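Local coordinates for uncharacterized protein (PDB 2NSF) that probably catalyses the mycothiol-dependent isomerisation of maleylpyruvate to fumarylpyruvate, and binds a zinc ion, at residues T40-Y43 and S44-S48; V50-A53 and E54-E57; A191-T194 and Q195-S199. All blocks are in the same frame, centred on the assembly; numbering follows the deposited sequence.

Interaction 1 (T40-Y43 and S44-S48); sequences TSHY and SRQLS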
loop_
_atom_site.group_PDB
_atom_site.type_symbol
_atom_site.label_atom_id
_atom_site.label_comp_id
_atom_site.label_asym_id
_atom_site.label_seq_id
_atom_site.Cartn_x
_atom_site.Cartn_y
_atom_site.Cartn_z
ATOM N N THR A 40 0.177 -6.503 -8.856
ATOM C CA THR A 40 1.577 -6.508 -9.253
ATOM C C THR A 40 1.680 -6.370 -10.769
ATOM O O THR A 40 2.507 -5.611 -11.268
ATOM C CB THR A 40 2.286 -7.798 -8.802
ATOM O OG1 THR A 40 2.171 -7.932 -7.377
ATOM C CG2 THR A 40 3.763 -7.750 -9.178
ATOM N N SER A 41 0.826 -7.080 -11.502
ATOM C CA SER A 41 0.852 -6.985 -12.962
ATOM C C SER A 41 0.456 -5.579 -13.398
ATOM O O SER A 41 0.986 -5.055 -14.374
ATOM C CB SER A 41 -0.095 -8.010 -13.589
ATOM O OG SER A 41 0.339 -9.334 -13.330
ATOM N N HIS A 42 -0.480 -4.980 -12.663
ATOM C CA HIS A 42 -0.955 -3.625 -12.933
ATOM C C HIS A 42 0.201 -2.649 -12.723
ATOM O O HIS A 42 0.456 -1.771 -13.553
ATOM C CB HIS A 42 -2.121 -3.305 -11.986
ATOM C CG HIS A 42 -2.606 -1.891 -12.059
ATOM N ND1 HIS A 42 -3.157 -1.345 -13.199
ATOM C CD2 HIS A 42 -2.662 -0.921 -11.115
ATOM C CE1 HIS A 42 -3.532 -0.102 -12.953
ATOM N NE2 HIS A 42 -3.243 0.179 -11.694
ATOM N N TYR A 43 0.907 -2.808 -11.607
ATOM C CA TYR A 43 2.055 -1.966 -11.307
ATOM C C TYR A 43 3.129 -2.147 -12.394
ATOM O O TYR A 43 3.683 -1.171 -12.900
ATOM C CB TYR A 43 2.638 -2.344 -9.937
ATOM C CG TYR A 43 3.950 -1.660 -9.616
ATOM C CD1 TYR A 43 3.979 -0.387 -9.048
ATOM C CD2 TYR A 43 5.163 -2.274 -9.916
ATOM C CE1 TYR A 43 5.193 0.258 -8.783
ATOM C CE2 TYR A 43 6.378 -1.641 -9.661
ATOM C CZ TYR A 43 6.383 -0.380 -9.094
ATOM O OH TYR A 43 7.576 0.252 -8.835
ATOM N N SER A 44 3.409 -3.396 -12.750
ATOM C CA SER A 44 4.430 -3.682 -13.759
ATOM C C SER A 44 4.099 -3.066 -15.115
ATOM O O SER A 44 4.999 -2.646 -15.843
ATOM C CB SER A 44 4.640 -5.193 -13.886
ATOM O OG SER A 44 5.199 -5.720 -12.692
ATOM N N ARG A 45 2.817 -3.008 -15.465
ATOM C CA ARG A 45 2.434 -2.390 -16.732
ATOM C C ARG A 45 2.785 -0.903 -16.699
ATOM O O ARG A 45 3.210 -0.333 -17.706
ATOM C CB ARG A 45 0.931 -2.561 -17.005
ATOM C CG ARG A 45 0.560 -3.920 -17.582
ATOM C CD ARG A 45 -0.872 -3.936 -18.099
ATOM N NE ARG A 45 -1.853 -3.849 -17.026
ATOM C CZ ARG A 45 -2.283 -4.888 -16.318
ATOM N NH1 ARG A 45 -1.817 -6.103 -16.572
ATOM N NH2 ARG A 45 -3.184 -4.711 -15.364
ATOM N N GLN A 46 2.614 -0.272 -15.543
ATOM C CA GLN A 46 2.929 1.146 -15.410
ATOM C C GLN A 46 4.434 1.375 -15.483
ATOM O O GLN A 46 4.890 2.354 -16.066
ATOM C CB GLN A 46 2.380 1.699 -14.090
ATOM C CG GLN A 46 0.880 1.508 -13.935
ATOM C CD GLN A 46 0.104 2.019 -15.134
ATOM O OE1 GLN A 46 -0.660 1.278 -15.756
ATOM N NE2 GLN A 46 0.290 3.287 -15.463
ATOM N N LEU A 47 5.202 0.470 -14.882
ATOM C CA LEU A 47 6.658 0.589 -14.899
ATOM C C LEU A 47 7.147 0.441 -16.336
ATOM O O LEU A 47 8.077 1.127 -16.766
ATOM C CB LEU A 47 7.288 -0.498 -14.022
ATOM C CG LEU A 47 8.821 -0.524 -13.958
ATOM C CD1 LEU A 47 9.359 0.837 -13.519
ATOM C CD2 LEU A 47 9.263 -1.615 -12.997
ATOM N N SER A 48 6.510 -0.459 -17.078
ATOM C CA SER A 48 6.876 -0.693 -18.470
ATOM C C SER A 48 6.638 0.561 -19.309
ATOM O O SER A 48 7.367 0.825 -20.269
ATOM C CB SER A 48 6.068 -1.866 -19.037
ATOM O OG SER A 48 6.458 -2.156 -20.368
HETATM O O HOH W 1 -4.631 -2.296 -15.384
#
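Thr40 O takes the backbone N-H of Ser44 at 2.8 Å, and the same alpha-helical bonding continues residue by residue to Leu47 N, which bonds to Tyr43 O. Arg45 N leans chiefly on Ser41 O, with only a weak branch to His42 O. Ser44 OG also comes within 3.0 Å of Thr40 O, but its proton has another acceptor in reach, and its strongest polar partner lies outside this turn, on helix 114-133.

A water adds a longer polar link between side chains. It accepts from Arg45 NH2 at 2.8 Å and stands equally close to His42 ND1, bridging two groups whose own atoms, ND1 and NH2, remain 4.0 Å apart. A bend at chi3 (-69°) folds the arginine back along the helix, laying one guanidinium face over Ser41 O and the CA of His42, while NH2 comes to the edge of the imidazole near its plane. The two planes are 58° apart, so the groups are not stacked.

Apolar contact across the turn is slight: Tyr43 CE2 lies 4.4 Å from Leu47 CD2. The Tyr43 side chain comes about 4 Å, between nearest atoms, from that of zinc ligand His168, and so lies beside the metal site.

Helix 29-49 thus packs within the helical N-terminal domain. His42 stacks on Trp166 of helix 156-171, Tyr43 and Leu47 touch Ile70 of helix 66-89, and Ser44 OG is hydrogen-bonded to His121 NE2 of helix 114-133.

Interaction 2 (V50-A53 and E54-E57); sequences VDNA and EFGE
Asp51 N gives its hydrogen to Glu54 OE1 at 2.6 Å in an almost straight line (178°). The bond belongs to a tight turn just after the chain leaves helix 29-49, in which the Asp51 N-H is held by the Glu54 carboxylate and Glu54 N in return bonds to Asp51 O at 2.8 Å. Phe55 N reaches Asn52 O in the next step, and Glu54 to Glu57 close a type I beta turn, giving a run of tight turns.

The glutamate chain runs extended beyond CG back toward Asp51, whose N-H meets OE1 on the anti side, 27° out of the carboxylate plane. This brings the Glu54 carboxylate against that of Asp51, with OD2 of Asp51 only 3.4 Å from OE1 of Glu54 and the planes 31° apart. The two like charges would probably raise the proton affinity of one or both acids, while the N-H of Asp51 offsets part of the cost.

On the buried side, Phe55 fits beneath the turn: CD1 lies 3.3 Å from Asp51 O and 3.8 Å from Val50 CG1. The ring continues onto Leu117 of helix 114-133 and Ile70 of helix 66-89. Arg118 ties the loop to the former through Val50 O and Asn52 OD1, and Arg66 ties it to the latter by a salt bridge with Glu57. One water bridges Asn52 O, to which it donates, and Gly56 N, from which it accepts, 2.9 Å from each.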
loop_
_atom_site.group_PDB
_atom_site.type_symbol
_atom_site.label_atom_id
_atom_site.label_comp_id
_atom_site.label_asym_id
_atom_site.label_seq_id
_atom_site.Cartn_x
_atom_site.Cartn_y
_atom_site.Cartn_z
ATOM N N VAL A 50 6.937 3.671 -18.242
ATOM C CA VAL A 50 7.939 4.678 -17.914
ATOM C C VAL A 50 9.224 4.357 -18.674
ATOM O O VAL A 50 9.637 3.202 -18.738
ATOM C CB VAL A 50 8.248 4.695 -16.398
ATOM C CG1 VAL A 50 9.390 5.662 -16.108
ATOM C CG2 VAL A 50 7.005 5.101 -15.619
ATOM N N ASP A 51 9.839 5.377 -19.262
ATOM C CA ASP A 51 11.079 5.187 -20.009
ATOM C C ASP A 51 12.263 5.260 -19.054
ATOM O O ASP A 51 12.197 5.938 -18.031
ATOM C CB ASP A 51 11.238 6.266 -21.083
ATOM C CG ASP A 51 10.113 6.253 -22.095
ATOM O OD1 ASP A 51 9.781 5.164 -22.609
ATOM O OD2 ASP A 51 9.570 7.339 -22.385
ATOM N N ASN A 52 13.348 4.566 -19.393
ATOM C CA ASN A 52 14.540 4.566 -18.551
ATOM C C ASN A 52 15.016 5.979 -18.252
ATOM O O ASN A 52 15.458 6.276 -17.143
ATOM C CB ASN A 52 15.666 3.777 -19.226
ATOM C CG ASN A 52 15.416 2.285 -19.213
ATOM O OD1 ASN A 52 14.325 1.831 -18.868
ATOM N ND2 ASN A 52 16.425 1.509 -19.592
ATOM N N ALA A 53 14.913 6.857 -19.247
ATOM C CA ALA A 53 15.351 8.236 -19.084
ATOM C C ALA A 53 14.472 9.014 -18.109
ATOM O O ALA A 53 14.844 10.095 -17.658
ATOM C CB ALA A 53 15.374 8.937 -20.441
ATOM N N GLU A 54 13.311 8.455 -17.778
ATOM C CA GLU A 54 12.377 9.112 -16.866
ATOM C C GLU A 54 12.505 8.657 -15.409
ATOM O O GLU A 54 11.857 9.219 -14.525
ATOM C CB GLU A 54 10.938 8.881 -17.344
ATOM C CG GLU A 54 10.679 9.300 -18.788
ATOM C CD GLU A 54 9.275 8.950 -19.258
ATOM O OE1 GLU A 54 8.854 7.789 -19.072
ATOM O OE2 GLU A 54 8.595 9.835 -19.820
ATOM N N PHE A 55 13.335 7.650 -15.156
ATOM C CA PHE A 55 13.525 7.143 -13.795
ATOM C C PHE A 55 14.054 8.219 -12.851
ATOM O O PHE A 55 13.675 8.272 -11.679
ATOM C CB PHE A 55 14.494 5.954 -13.800
ATOM C CG PHE A 55 13.850 4.635 -14.144
ATOM C CD1 PHE A 55 12.857 4.553 -15.116
ATOM C CD2 PHE A 55 14.271 3.461 -13.522
ATOM C CE1 PHE A 55 12.294 3.324 -15.464
ATOM C CE2 PHE A 55 13.716 2.226 -13.861
ATOM C CZ PHE A 55 12.727 2.159 -14.837
ATOM N N GLY A 56 14.925 9.082 -13.370
ATOM C CA GLY A 56 15.502 10.136 -12.555
ATOM C C GLY A 56 14.592 11.315 -12.257
ATOM O O GLY A 56 14.943 12.179 -11.455
ATOM N N GLU A 57 13.428 11.360 -12.895
ATOM C CA GLU A 57 12.490 12.453 -12.670
ATOM C C GLU A 57 11.687 12.201 -11.398
ATOM O O GLU A 57 11.628 11.076 -10.902
ATOM C CB GLU A 57 11.523 12.586 -13.848
ATOM C CG GLU A 57 12.187 12.628 -15.211
ATOM C CD GLU A 57 11.178 12.777 -16.333
ATOM O OE1 GLU A 57 10.091 12.164 -16.244
ATOM O OE2 GLU A 57 11.473 13.498 -17.309
HETATM O O HOH W 2 16.705 8.275 -15.506
#

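Interaction 3 (A191-T194 and Q195-S199); sequences AEIT and QKWTS
Thr194 CG2 touches the indole of Trp197 obliquely, 4.1 Å from CE3, within the alpha-helix 183-199 of the C-terminal domain, and goes on to meet Leu208 of strand 206-210. The threonine hydroxyl takes the crowded position between N and carbonyl carbon (chi1 55°), which turns OG1 back along the helix to hydrogen-bond with Ala190 O.

Gln195 works on another side of the helix. Its backbone N bonds to Ala191 O at 2.8 Å, and its aliphatic chain packs against the same oxygen, CG coming within 3.0 Å. The amide then runs back over the preceding turn, where NE2 nears Ala191 CB.

Ile193 lies alongside Trp197 one turn further on, with both side chains pointing the same way. The CG2 methyl of Ile193 makes a CH-pi contact over the indole face, 3.8 Å from the centroid of the six-membered ring and 29° off its normal. The branch gets there because CG2 stands anti to the backbone N, while CG1 turns the other way. Ile193 O sits over an indole face as well, and also holds Trp197 N at 3.0 Å, so the ring covers the peptide group that receives its own backbone bond. The pair packs on Ala239 of helix 232-239, and Trp197 reaches Leu206 of strand 206-210.

Close by, Trp159 and Arg163 hold the Glu192 carboxylate, which thereby ties helix 183-199 to helix 156-171 of the N-terminal domain. In the last turns of helix 183-199, Thr194 O is gripped twice by Thr198, by N at 2.9 Å and by OG1 at 2.8 Å, the two donors arriving from opposite faces of the carbonyl plane.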
loop_
_atom_site.group_PDB
_atom_site.type_symbol
_atom_site.label_atom_id
_atom_site.label_comp_id
_atom_site.label_asym_id
_atom_site.label_seq_id
_atom_site.Cartn_x
_atom_site.Cartn_y
_atom_site.Cartn_z
ATOM N N ALA A 191 -11.187 1.936 5.470
ATOM C CA ALA A 191 -11.358 1.511 6.853
ATOM C C ALA A 191 -10.028 1.503 7.596
ATOM O O ALA A 191 -9.922 2.027 8.703
ATOM C CB ALA A 191 -11.984 0.122 6.901
ATOM N N GLU A 192 -9.008 0.908 6.988
ATOM C CA GLU A 192 -7.705 0.822 7.643
ATOM C C GLU A 192 -7.081 2.178 7.940
ATOM O O GLU A 192 -6.581 2.414 9.040
ATOM C CB GLU A 192 -6.727 0.008 6.799
ATOM C CG GLU A 192 -5.428 -0.284 7.530
ATOM C CD GLU A 192 -4.484 -1.141 6.723
ATOM O OE1 GLU A 192 -3.776 -0.589 5.855
ATOM O OE2 GLU A 192 -4.461 -2.368 6.955
ATOM N N ILE A 193 -7.081 3.066 6.953
ATOM C CA ILE A 193 -6.496 4.382 7.153
ATOM C C ILE A 193 -7.207 5.138 8.273
ATOM O O ILE A 193 -6.558 5.728 9.139
ATOM C CB ILE A 193 -6.555 5.223 5.863
ATOM C CG1 ILE A 193 -5.680 4.570 4.784
ATOM C CG2 ILE A 193 -6.099 6.647 6.148
ATOM C CD1 ILE A 193 -5.756 5.261 3.426
ATOM N N THR A 194 -8.536 5.120 8.267
ATOM C CA THR A 194 -9.267 5.829 9.305
ATOM C C THR A 194 -9.145 5.128 10.652
ATOM O O THR A 194 -9.203 5.777 11.697
ATOM C CB THR A 194 -10.753 6.046 8.908
ATOM O OG1 THR A 194 -11.368 4.796 8.586
ATOM C CG2 THR A 194 -10.831 6.974 7.700
ATOM N N GLN A 195 -8.953 3.813 10.634
ATOM C CA GLN A 195 -8.771 3.071 11.880
ATOM C C GLN A 195 -7.415 3.473 12.452
ATOM O O GLN A 195 -7.269 3.664 13.663
ATOM C CB GLN A 195 -8.795 1.567 11.626
ATOM C CG GLN A 195 -10.199 0.988 11.463
ATOM C CD GLN A 195 -10.182 -0.408 10.893
ATOM O OE1 GLN A 195 -9.130 -0.916 10.503
ATOM N NE2 GLN A 195 -11.349 -1.039 10.828
ATOM N N LYS A 196 -6.420 3.602 11.578
ATOM C CA LYS A 196 -5.090 3.998 12.024
ATOM C C LYS A 196 -5.159 5.390 12.646
ATOM O O LYS A 196 -4.642 5.605 13.743
ATOM C CB LYS A 196 -4.089 3.985 10.861
ATOM C CG LYS A 196 -2.648 4.169 11.321
ATOM C CD LYS A 196 -1.647 3.981 10.190
ATOM C CE LYS A 196 -0.222 3.989 10.732
ATOM N NZ LYS A 196 0.793 3.743 9.666
ATOM N N TRP A 197 -5.802 6.335 11.962
ATOM C CA TRP A 197 -5.932 7.692 12.497
ATOM C C TRP A 197 -6.624 7.658 13.857
ATOM O O TRP A 197 -6.206 8.329 14.797
ATOM C CB TRP A 197 -6.754 8.589 11.570
ATOM C CG TRP A 197 -6.128 8.866 10.236
ATOM C CD1 TRP A 197 -4.819 8.691 9.883
ATOM C CD2 TRP A 197 -6.783 9.414 9.086
ATOM N NE1 TRP A 197 -4.620 9.095 8.581
ATOM C CE2 TRP A 197 -5.811 9.543 8.069
ATOM C CE3 TRP A 197 -8.103 9.810 8.814
ATOM C CZ2 TRP A 197 -6.114 10.053 6.799
ATOM C CZ3 TRP A 197 -8.407 10.318 7.548
ATOM C CH2 TRP A 197 -7.413 10.432 6.560
ATOM N N THR A 198 -7.699 6.884 13.948
ATOM C CA THR A 198 -8.440 6.776 15.198
ATOM C C THR A 198 -7.537 6.295 16.323
ATOM O O THR A 198 -7.534 6.868 17.420
ATOM C CB THR A 198 -9.616 5.791 15.072
ATOM O OG1 THR A 198 -10.546 6.271 14.094
ATOM C CG2 THR A 198 -10.325 5.644 16.412
ATOM N N SER A 199 -6.765 5.251 16.053
ATOM C CA SER A 199 -5.878 4.702 17.069
ATOM C C SER A 199 -4.862 5.733 17.546
ATOM O O SER A 199 -4.420 5.681 18.690
ATOM C CB SER A 199 -5.146 3.466 16.538
ATOM O OG SER A 199 -4.178 3.808 15.557
#

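How the interactions relate
Interactions 1 and 2 follow one another in the N-terminal domain and touch where Leu47 CD1 packs 3.9 Å from Phe55 CZ. Both use helices 66-89 and 114-133 as neighbours, and Arg118 bonds to backbone oxygens in both, Leu47 O and Val50 O. Interaction 3 belongs to the C-terminal domain on the opposite side of the chain's centre, about 28 Å from interaction 1 between centres. Interactions 1 and 3 are regular helix, with buried aromatic side chains on one side and polar ones on the other; interaction 1 lies near the zinc ligands, interaction 3 against strand 206-210. Interaction 2, farthest from the centre and most exposed, relies on tight turns, acidic groups and water.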